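PDB 4H6U: alpha-tubulin N-acetyltransferase from Danio rerio, which catalyses transfer of an acetyl group from acetyl-coenzyme A to a lysine of alpha-tubulin. Local coordinates for the interface of chains A and B. Coordinates in Å, arbitrary orientation; residue numbers count along the deposited sequence, not the author numbering. Chains: chain A/B, Alpha-tubulin N-acetyltransferase.

The interface of chains A and B. Residues chain A 94, 123, 126; chain B 10-11, 14.
A:Phe94 and A:Tyr123, in the extended strands 90-99 and 117-124, meet B:Asp10 and B:Leu11 of the short helix 9-13 and B:Leu14 just beyond it, while A:Glu126 opens the 3-10 helix 126-128. B:Asp10 carries the polar contact of this patch. Its OD2, one carboxylate oxygen, accepts from two donors: the backbone N of A:Glu126 at 2.7 Å, nearly straight (166° at H) and on the syn lone pair, and the phenol OH of A:Tyr123 at 2.8 Å, which comes from above the carboxylate plane, the ring and carboxylate planes standing 79° apart. The other oxygen, OD1 of B:Asp10, takes the backbone N of B:Leu11 at 2.7 Å in a bent bond, met from above the carboxylate plane, that probably helps steady its rotation. An alanine in place of B:Asp10 would probably leave the tyrosine hydroxyl and the A:Glu126 amide without their shared acceptor and the phenol ring freer to shift. Tyrosine serves both kinds of contact: with CG anti to the backbone N (chi1 -170°), its ring places the hydroxyl at the aspartate, while methyl CD1 of B:Leu14 lies over one face of A:Tyr123, 3.7 Å from the ring centroid. A:Phe94 presents the edge of its ring to chain B. CG of B:Leu11 lies 3.8 Å from CD2 of A:Phe94, and CZ of A:Phe94 contacts the carbonyl O of B:Leu14 at 3.2 Å. CB of A:Tyr123 lies over one face of the phenylalanine ring, toward its rim, and may help hold it. Leucine suits both places, packing by a methyl on the tyrosine face and by its branch on the phenylalanine rim. The patch docks the N-terminal segment of one copy on the other's strands, with a two-fold twin; whether this is the biological dimer, the structure alone does not show.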
ATOM      1  N   PHE A  94     -11.277  -4.759   3.366  1.00 35.54           N
ATOM      2  CA  PHE A  94     -10.307  -3.676   3.290  1.00 37.77           C
ATOM      3  C   PHE A  94     -10.771  -2.528   2.386  1.00 38.89           C
ATOM      4  O   PHE A  94     -11.557  -2.701   1.478  1.00 39.46           O
ATOM      5  CB  PHE A  94      -8.924  -4.174   2.835  1.00 35.64           C
ATOM      6  CG  PHE A  94      -8.885  -4.780   1.441  1.00 35.61           C
ATOM      7  CD1 PHE A  94      -8.978  -3.989   0.315  1.00 39.67           C
ATOM      8  CD2 PHE A  94      -8.657  -6.130   1.268  1.00 34.93           C
ATOM      9  CE1 PHE A  94      -8.916  -4.539  -0.965  1.00 34.58           C
ATOM     10  CE2 PHE A  94      -8.589  -6.703  -0.011  1.00 34.24           C
ATOM     11  CZ  PHE A  94      -8.724  -5.913  -1.128  1.00 30.47           C
ATOM     12  N   TYR A 123     -12.953  -4.171  -0.754  1.00 29.04           N
ATOM     13  CA  TYR A 123     -13.319  -5.577  -0.802  1.00 31.51           C
ATOM     14  C   TYR A 123     -13.731  -6.111   0.550  1.00 36.27           C
ATOM     15  O   TYR A 123     -13.093  -5.825   1.567  1.00 42.18           O
ATOM     16  CB  TYR A 123     -12.192  -6.443  -1.349  1.00 31.49           C
ATOM     17  CG  TYR A 123     -12.624  -7.862  -1.635  1.00 35.49           C
ATOM     18  CD1 TYR A 123     -13.430  -8.153  -2.718  1.00 36.23           C
ATOM     19  CD2 TYR A 123     -12.258  -8.914  -0.795  1.00 40.27           C
ATOM     20  CE1 TYR A 123     -13.840  -9.449  -2.984  1.00 34.93           C
ATOM     21  CE2 TYR A 123     -12.669 -10.219  -1.059  1.00 41.22           C
ATOM     22  CZ  TYR A 123     -13.476 -10.467  -2.152  1.00 39.10           C
ATOM     23  OH  TYR A 123     -13.896 -11.732  -2.447  1.00 42.95           O
ATOM     24  N   GLU A 126     -16.035 -12.773   0.410  1.00 40.93           N
ATOM     25  CA  GLU A 126     -17.245 -13.115  -0.357  1.00 43.01           C
ATOM     26  C   GLU A 126     -18.451 -13.578   0.465  1.00 45.20           C
ATOM     27  O   GLU A 126     -19.567 -13.135   0.212  1.00 45.26           O
ATOM     28  CB  GLU A 126     -16.925 -14.170  -1.414  1.00 43.52           C
TER
ATOM     29  N   ASP B  10      -9.794 -15.532  -0.097  1.00 48.65           N
ATOM     30  CA  ASP B  10     -10.114 -14.559  -1.148  1.00 43.09           C
ATOM     31  C   ASP B  10      -9.575 -13.156  -0.897  1.00 39.81           C
ATOM     32  O   ASP B  10      -9.005 -12.560  -1.791  1.00 35.48           O
ATOM     33  CB  ASP B  10     -11.631 -14.526  -1.435  1.00 42.61           C
ATOM     34  CG  ASP B  10     -12.478 -14.043  -0.245  1.00 47.48           C
ATOM     35  OD1 ASP B  10     -11.994 -13.959   0.916  1.00 47.60           O
ATOM     36  OD2 ASP B  10     -13.654 -13.734  -0.495  1.00 48.97           O
ATOM     37  N   LEU B  11      -9.697 -12.672   0.330  1.00 40.62           N
ATOM     38  CA  LEU B  11      -9.178 -11.360   0.709  1.00 38.08           C
ATOM     39  C   LEU B  11      -7.660 -11.310   0.609  1.00 41.96           C
ATOM     40  O   LEU B  11      -7.063 -10.320   0.180  1.00 42.25           O
ATOM     41  CB  LEU B  11      -9.625 -11.015   2.141  1.00 34.60           C
ATOM     42  CG  LEU B  11      -9.448  -9.571   2.590  1.00 35.74           C
ATOM     43  CD1 LEU B  11     -10.690  -9.093   3.359  1.00 39.75           C
ATOM     44  CD2 LEU B  11      -8.212  -9.415   3.443  1.00 43.06           C
ATOM     45  N   LEU B  14      -6.616 -11.039  -3.053  1.00 41.21           N
ATOM     46  CA  LEU B  14      -6.939  -9.725  -3.620  1.00 45.95           C
ATOM     47  C   LEU B  14      -6.344  -8.567  -2.807  1.00 48.24           C
ATOM     48  O   LEU B  14      -6.700  -7.423  -3.050  1.00 50.15           O
ATOM     49  CB  LEU B  14      -8.458  -9.535  -3.707  1.00 44.84           C
ATOM     50  CG  LEU B  14      -9.190 -10.498  -4.634  1.00 44.53           C
ATOM     51  CD1 LEU B  14     -10.684 -10.386  -4.463  1.00 42.53           C
ATOM     52  CD2 LEU B  14      -8.826 -10.225  -6.075  1.00 41.72           C
TER